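Local structure of L-threonine-O-3-phosphate decarboxylase (Porphyromonas gingivalis, 3FKD) at residues Leu71-Gly75 and Pro76-Phe80; Ser92-Ala95 and Ile96-Ala100; Asn156-Asp160 and Thr161-Leu165. The protein probably acts as a pyridoxal-phosphate-dependent lyase that removes the carboxyl group of L-threonine O-3-phosphate. One frame throughout, in Å; residues are numbered along the deposited sequence.

In the fold
Three local turns follow one another along the chain, neither nested nor crossing, and all reach the same seven-stranded mixed sheet, the large-domain sheet of aminotransferases of class I and II. Contact 1 closes the bend from edge strand 70-73 into helix 75-86. Strand 91-96 comes next, and contact 2 shapes the exit from its end toward helix 100-108. Contact 3 closes the return from helix 148-157 into strand 162-166, in the interior of the sheet. Contacts 1 and 2 touch through Thr77 and Phe80 against Phe99. Contact 3 stays separate, its nearest atoms about 5 Å from contact 1 and about 6 Å from contact 2.

Contact 1: residues Leu71-Gly75 and Pro76-Phe80; sequences LVTNG and PTAAF
Ala78 and Ala79, near the start of helix 75-86, pack against the end of the strand through Thr73 and Asn74. The nonpolar part is small and close. The Ala78 methyl fits into the bend, with its CB 3.4 Å from Asn74 O and also 4.0 Å from Asn74 CB. The rotation of Thr73 beside it is somewhat doubtful, since its methyl is placed too close to Gly75 O. As modelled, CG2 of Thr73 meets Ala79 CB at 3.7 Å. The hydroxyl, modelled opposite the backbone nitrogen (chi1 -157°), would also face the helix, with Thr73 OG1 3.7 Å from Ala78 CB. In this rotation OG1 comes near Ala79 N as well, but at an angle too poor for a hydrogen bond.

The polar part belongs to the backbone and to Asn74. Asn74 is the centre of an inverse gamma turn, closed by a weak bond from Gly75 N to Thr73 O (3.0 Å). Gly75 follows with phi 94° and psi 159°, angles at which a CB would jam against the carbonyl O of Asn74; the absence of a side chain is what permits the bend into the helix. There Phe80 N bonds to Thr77 O at 2.8 Å and weakly to Pro76 O, which also lies 3.3 Å above the Phe80 ring plane, toward its rim. Asn74 ND2 donates to Ala227 O of the second subunit, so the bend also serves the dimer interface. In relatives of this family the start of this helix faces the cofactor phosphate, and this turn is probably used likewise.

The short strand and helix axes run at 115°, 8.0 Å apart at their closest. Strand 70-73 is bonded to antiparallel strand 207-210, while Pro76, Ala79 and Phe80 rest on Val192 of strand 189-194.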
loop_
_atom_site.group_PDB
_atom_site.type_symbol
_atom_site.label_atom_id
_atom_site.label_comp_id
_atom_site.label_asym_id
_atom_site.label_seq_id
_atom_site.Cartn_x
_atom_site.Cartn_y
_atom_site.Cartn_z
ATOM N N LEU A 71 5.965 -13.641 -0.146
ATOM C CA LEU A 71 5.719 -12.457 0.636
ATOM C C LEU A 71 4.738 -11.643 -0.181
ATOM O O LEU A 71 5.092 -11.131 -1.261
ATOM C CB LEU A 71 7.020 -11.672 0.862
ATOM C CG LEU A 71 6.775 -10.295 1.494
ATOM C CD1 LEU A 71 6.801 -10.364 2.972
ATOM C CD2 LEU A 71 7.789 -9.265 1.002
ATOM N N VAL A 72 3.507 -11.577 0.299
ATOM C CA VAL A 72 2.480 -10.784 -0.328
ATOM C C VAL A 72 2.786 -9.298 -0.169
ATOM O O VAL A 72 3.192 -8.855 0.858
ATOM C CB VAL A 72 1.046 -11.167 0.171
ATOM C CG1 VAL A 72 -0.035 -10.384 -0.564
ATOM C CG2 VAL A 72 0.816 -12.661 0.010
ATOM N N THR A 73 2.551 -8.532 -1.212
ATOM C CA THR A 73 2.969 -7.151 -1.246
ATOM C C THR A 73 1.796 -6.238 -1.657
ATOM O O THR A 73 0.809 -6.720 -2.178
ATOM C CB THR A 73 4.209 -7.005 -2.185
ATOM O OG1 THR A 73 4.923 -5.831 -1.830
ATOM C CG2 THR A 73 3.806 -6.943 -3.633
ATOM N N ASN A 74 1.878 -4.947 -1.367
ATOM C CA ASN A 74 0.883 -3.969 -1.784
ATOM C C ASN A 74 1.041 -3.600 -3.273
ATOM O O ASN A 74 1.301 -2.450 -3.573
ATOM C CB ASN A 74 1.032 -2.703 -0.949
ATOM C CG ASN A 74 -0.139 -1.731 -1.074
ATOM O OD1 ASN A 74 -1.252 -2.103 -1.314
ATOM N ND2 ASN A 74 0.139 -0.450 -0.827
ATOM N N GLY A 75 0.851 -4.547 -4.188
ATOM C CA GLY A 75 1.119 -4.299 -5.597
ATOM C C GLY A 75 2.534 -4.732 -5.965
ATOM O O GLY A 75 3.370 -4.873 -5.095
ATOM N N PRO A 76 2.801 -4.980 -7.254
ATOM C CA PRO A 76 4.159 -5.448 -7.582
ATOM C C PRO A 76 5.157 -4.312 -7.459
ATOM O O PRO A 76 6.310 -4.564 -7.059
ATOM C CB PRO A 76 4.032 -5.933 -9.017
ATOM C CG PRO A 76 2.789 -5.270 -9.536
ATOM C CD PRO A 76 1.854 -5.253 -8.343
ATOM N N THR A 77 4.722 -3.080 -7.732
ATOM C CA THR A 77 5.589 -1.917 -7.500
ATOM C C THR A 77 6.150 -1.851 -6.044
ATOM O O THR A 77 7.362 -1.746 -5.855
ATOM C CB THR A 77 4.897 -0.570 -7.860
ATOM O OG1 THR A 77 4.533 -0.547 -9.235
ATOM C CG2 THR A 77 5.812 0.583 -7.593
ATOM N N ALA A 78 5.277 -1.929 -5.030
ATOM C CA ALA A 78 5.748 -1.980 -3.641
ATOM C C ALA A 78 6.906 -2.955 -3.452
ATOM O O ALA A 78 7.922 -2.598 -2.839
ATOM C CB ALA A 78 4.600 -2.282 -2.635
ATOM N N ALA A 79 6.743 -4.173 -3.968
ATOM C CA ALA A 79 7.801 -5.185 -3.923
ATOM C C ALA A 79 9.161 -4.721 -4.484
ATOM O O ALA A 79 10.179 -5.159 -3.993
ATOM C CB ALA A 79 7.358 -6.455 -4.618
ATOM N N PHE A 80 9.168 -3.867 -5.517
ATOM C CA PHE A 80 10.419 -3.445 -6.164
ATOM C C PHE A 80 11.199 -2.538 -5.226
ATOM O O PHE A 80 12.411 -2.643 -5.097
ATOM C CB PHE A 80 10.156 -2.715 -7.488
ATOM C CG PHE A 80 9.519 -3.567 -8.511
ATOM C CD1 PHE A 80 10.026 -4.830 -8.785
ATOM C CD2 PHE A 80 8.412 -3.127 -9.198
ATOM C CE1 PHE A 80 9.437 -5.620 -9.704
ATOM C CE2 PHE A 80 7.822 -3.912 -10.140
ATOM C CZ PHE A 80 8.329 -5.155 -10.394
#

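Contact 2: residues Ser92-Ala95 and Ile96-Ala100; sequences SLIA and IPSFA
Ser98 turns back to the end of the strand it has just left and donates its hydroxyl to Ala95 O, with OG 2.7 Å from the oxygen. The donor lies in the carbonyl plane, at a C=O...OG angle of 159°. OG stands between the backbone nitrogen and the carbonyl carbon (chi1 51°), which aims it at the strand. The same OG packs against the branch methyl of Ile94, 3.8 Å from CG2. This inner side is buried. The peptide before Pro97 is cis, consistent with the sharp bend that brings Ser98 back.

The outer side is looser. Ile96, only partly covered, comes near Ala95 O with CG2 at 3.5 Å, but the end of its chain leads away to Phe115 on strand 112-117. Phe99 and Ala100 move off from the strand altogether: Phe99 packs on Trp226 of the second subunit, and Ala100 is the exposed end.

The bond to Ala95 O holds the rotation of Ser98 and ties the turn to the strand end; the cis peptide and the bonds from Ser118 OG to Ile96 O and from Asn139 ND2 to Pro97 O contribute to its shape. In a bend where Pro97 has no N-H to offer, three successive carbonyls are thus each satisfied by a side-chain donor.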
loop_
_atom_site.group_PDB
_atom_site.type_symbol
_atom_site.label_atom_id
_atom_site.label_comp_id
_atom_site.label_asym_id
_atom_site.label_seq_id
_atom_site.Cartn_x
_atom_site.Cartn_y
_atom_site.Cartn_z
ATOM N N SER A 92 23.174 -2.122 -9.306
ATOM C CA SER A 92 22.132 -2.689 -10.142
ATOM C C SER A 92 22.343 -2.412 -11.623
ATOM O O SER A 92 22.569 -1.267 -12.026
ATOM C CB SER A 92 20.753 -2.184 -9.694
ATOM O OG SER A 92 20.428 -2.773 -8.467
ATOM N N LEU A 93 22.268 -3.493 -12.396
ATOM C CA LEU A 93 22.221 -3.485 -13.846
ATOM C C LEU A 93 20.760 -3.510 -14.263
ATOM O O LEU A 93 20.036 -4.446 -13.941
ATOM C CB LEU A 93 22.935 -4.736 -14.404
ATOM C CG LEU A 93 23.205 -4.854 -15.925
ATOM C CD1 LEU A 93 23.955 -3.630 -16.450
ATOM C CD2 LEU A 93 23.956 -6.125 -16.289
ATOM N N ILE A 94 20.318 -2.486 -14.971
ATOM C CA ILE A 94 18.945 -2.438 -15.434
ATOM C C ILE A 94 18.863 -2.360 -16.987
ATOM O O ILE A 94 19.425 -1.465 -17.602
ATOM C CB ILE A 94 18.231 -1.235 -14.812
ATOM C CG1 ILE A 94 18.287 -1.295 -13.267
ATOM C CG2 ILE A 94 16.830 -1.145 -15.312
ATOM C CD1 ILE A 94 17.708 -0.073 -12.562
ATOM N N ALA A 95 18.184 -3.305 -17.623
ATOM C CA ALA A 95 17.943 -3.197 -19.053
ATOM C C ALA A 95 16.929 -2.091 -19.343
ATOM O O ALA A 95 15.994 -1.907 -18.600
ATOM C CB ALA A 95 17.481 -4.512 -19.616
ATOM N N ILE A 96 17.149 -1.331 -20.406
ATOM C CA ILE A 96 16.228 -0.291 -20.818
ATOM C C ILE A 96 15.918 -0.427 -22.323
ATOM O O ILE A 96 16.688 -1.030 -23.081
ATOM C CB ILE A 96 16.820 1.102 -20.554
ATOM C CG1 ILE A 96 18.283 1.137 -20.987
ATOM C CG2 ILE A 96 16.718 1.473 -19.091
ATOM C CD1 ILE A 96 18.831 2.529 -21.253
ATOM N N PRO A 97 14.771 0.102 -22.767
ATOM C CA PRO A 97 13.779 0.685 -21.863
ATOM C C PRO A 97 13.142 -0.391 -20.978
ATOM O O PRO A 97 13.227 -1.597 -21.297
ATOM C CB PRO A 97 12.736 1.287 -22.805
ATOM C CG PRO A 97 13.061 0.773 -24.191
ATOM C CD PRO A 97 14.270 -0.095 -24.138
ATOM N N SER A 98 12.504 0.049 -19.890
ATOM C CA SER A 98 11.817 -0.834 -18.938
ATOM C C SER A 98 10.912 -0.033 -18.009
ATOM O O SER A 98 10.964 1.185 -17.985
ATOM C CB SER A 98 12.826 -1.632 -18.126
ATOM O OG SER A 98 13.809 -0.767 -17.568
ATOM N N PHE A 99 10.062 -0.727 -17.260
ATOM C CA PHE A 99 9.219 -0.102 -16.235
ATOM C C PHE A 99 10.052 0.860 -15.351
ATOM O O PHE A 99 11.007 0.447 -14.724
ATOM C CB PHE A 99 8.551 -1.221 -15.393
ATOM C CG PHE A 99 7.466 -0.747 -14.484
ATOM C CD1 PHE A 99 6.434 0.049 -14.959
ATOM C CD2 PHE A 99 7.444 -1.132 -13.171
ATOM C CE1 PHE A 99 5.418 0.463 -14.123
ATOM C CE2 PHE A 99 6.436 -0.705 -12.322
ATOM C CZ PHE A 99 5.438 0.093 -12.797
ATOM N N ALA A 100 9.665 2.127 -15.294
ATOM C CA ALA A 100 10.512 3.185 -14.708
ATOM C C ALA A 100 10.729 2.954 -13.220
ATOM O O ALA A 100 11.611 3.554 -12.561
ATOM C CB ALA A 100 9.878 4.566 -14.948
#

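Contact 3: residues Asn156-Asp160 and Thr161-Leu165; sequences NDHPD and TTFVL
His158 and Thr161 are the two ends of a type I beta turn, closed by Thr161 N donating to His158 O at 3.0 Å. The N-H points nearly straight at the oxygen (163°), yet the donor sits 52° above the carbonyl plane rather than on a lone pair. Beyond it, the Phe163 ring presents its edge to the same oxygen, with CE2 3.9 Å from His158 O. The CZ corner of that ring approaches His158 ND1 obliquely at 4.2 Å, while Thr161 CG2 lies over one Phe163 face, 4.1 Å above the plane. OG1 of Thr161 stands beside the backbone nitrogen (chi1 -57°) and bonds Met130 O, which puts the CG2 methyl opposite that nitrogen and over the ring.

The next shell surrounds these groups. Phe127 meets both the His158 and the Phe163 ring, and Leu154 O receives a weak bond from His158 ND1. Asn188 ND2 donates weakly to both His158 O and Thr161 O, two acceptors that lie close together.

The turn is the helix-to-strand return of a beta-alpha-beta crossover: strand 132-136, helix 148-157, strand 162-166. Phe163 packs on Leu154 and Leu155 of the helix and on Cys133 and Leu135 of strand 132-136, while strand 189-194 borders strand 162-166 in parallel.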
loop_
_atom_site.group_PDB
_atom_site.type_symbol
_atom_site.label_atom_id
_atom_site.label_comp_id
_atom_site.label_asym_id
_atom_site.label_seq_id
_atom_site.Cartn_x
_atom_site.Cartn_y
_atom_site.Cartn_z
ATOM N N ASN A 156 22.879 -19.378 -13.826
ATOM C CA ASN A 156 23.992 -20.291 -13.620
ATOM C C ASN A 156 25.378 -19.663 -13.817
ATOM O O ASN A 156 26.298 -19.938 -13.040
ATOM C CB ASN A 156 23.824 -21.520 -14.502
ATOM C CG ASN A 156 22.597 -22.346 -14.115
ATOM O OD1 ASN A 156 21.888 -22.864 -14.977
ATOM N ND2 ASN A 156 22.342 -22.461 -12.808
ATOM N N ASP A 157 25.520 -18.812 -14.833
ATOM C CA ASP A 157 26.812 -18.206 -15.159
ATOM C C ASP A 157 27.208 -17.116 -14.196
ATOM O O ASP A 157 28.396 -16.897 -13.991
ATOM C CB ASP A 157 26.854 -17.663 -16.602
ATOM C CG ASP A 157 26.695 -18.754 -17.630
ATOM O OD1 ASP A 157 27.202 -19.872 -17.368
ATOM O OD2 ASP A 157 26.051 -18.502 -18.684
ATOM N N HIS A 158 26.223 -16.437 -13.608
ATOM C CA HIS A 158 26.504 -15.349 -12.653
ATOM C C HIS A 158 25.862 -15.506 -11.254
ATOM O O HIS A 158 24.946 -14.770 -10.891
ATOM C CB HIS A 158 26.109 -14.002 -13.259
ATOM C CG HIS A 158 26.551 -13.824 -14.673
ATOM N ND1 HIS A 158 25.691 -13.950 -15.742
ATOM C CD2 HIS A 158 27.765 -13.523 -15.197
ATOM C CE1 HIS A 158 26.356 -13.734 -16.866
ATOM N NE2 HIS A 158 27.616 -13.473 -16.561
ATOM N N PRO A 159 26.375 -16.453 -10.464
ATOM C CA PRO A 159 25.984 -16.750 -9.080
ATOM C C PRO A 159 25.940 -15.527 -8.174
ATOM O O PRO A 159 25.234 -15.499 -7.170
ATOM C CB PRO A 159 27.116 -17.663 -8.602
ATOM C CG PRO A 159 27.570 -18.335 -9.822
ATOM C CD PRO A 159 27.454 -17.339 -10.926
ATOM N N ASP A 160 26.725 -14.521 -8.499
ATOM C CA ASP A 160 26.903 -13.431 -7.555
ATOM C C ASP A 160 26.033 -12.254 -7.951
ATOM O O ASP A 160 26.107 -11.189 -7.370
ATOM C CB ASP A 160 28.389 -13.080 -7.420
ATOM C CG ASP A 160 29.203 -14.256 -6.875
ATOM O OD1 ASP A 160 28.709 -14.915 -5.946
ATOM O OD2 ASP A 160 30.314 -14.545 -7.371
ATOM N N THR A 161 25.202 -12.462 -8.956
ATOM C CA THR A 161 24.211 -11.472 -9.297
ATOM C C THR A 161 22.835 -12.048 -9.019
ATOM O O THR A 161 22.438 -13.077 -9.563
ATOM C CB THR A 161 24.284 -11.044 -10.767
ATOM O OG1 THR A 161 25.601 -10.549 -11.062
ATOM C CG2 THR A 161 23.238 -9.970 -11.044
ATOM N N THR A 162 22.112 -11.385 -8.142
ATOM C CA THR A 162 20.731 -11.720 -7.954
ATOM C C THR A 162 19.922 -11.164 -9.109
ATOM O O THR A 162 19.948 -9.971 -9.400
ATOM C CB THR A 162 20.216 -11.177 -6.628
ATOM O OG1 THR A 162 20.976 -11.774 -5.576
ATOM C CG2 THR A 162 18.733 -11.522 -6.461
ATOM N N PHE A 163 19.214 -12.038 -9.787
ATOM C CA PHE A 163 18.375 -11.569 -10.886
ATOM C C PHE A 163 16.968 -11.280 -10.372
ATOM O O PHE A 163 16.320 -12.158 -9.831
ATOM C CB PHE A 163 18.377 -12.571 -12.058
ATOM C CG PHE A 163 19.660 -12.589 -12.807
ATOM C CD1 PHE A 163 19.825 -11.819 -13.937
ATOM C CD2 PHE A 163 20.737 -13.318 -12.341
ATOM C CE1 PHE A 163 21.031 -11.812 -14.611
ATOM C CE2 PHE A 163 21.960 -13.305 -13.016
ATOM C CZ PHE A 163 22.097 -12.561 -14.151
ATOM N N VAL A 164 16.513 -10.041 -10.502
ATOM C CA VAL A 164 15.145 -9.760 -10.131
ATOM C C VAL A 164 14.266 -9.761 -11.385
ATOM O O VAL A 164 14.399 -8.922 -12.307
ATOM C CB VAL A 164 14.979 -8.479 -9.288
ATOM C CG1 VAL A 164 13.530 -8.357 -8.811
ATOM C CG2 VAL A 164 15.958 -8.476 -8.075
ATOM N N LEU A 165 13.374 -10.742 -11.410
ATOM C CA LEU A 165 12.574 -11.018 -12.597
ATOM C C LEU A 165 11.115 -10.601 -12.383
ATOM O O LEU A 165 10.367 -11.322 -11.760
ATOM C CB LEU A 165 12.667 -12.512 -12.937
ATOM C CG LEU A 165 12.718 -12.943 -14.394
ATOM C CD1 LEU A 165 12.747 -14.476 -14.498
ATOM C CD2 LEU A 165 11.541 -12.351 -15.166
#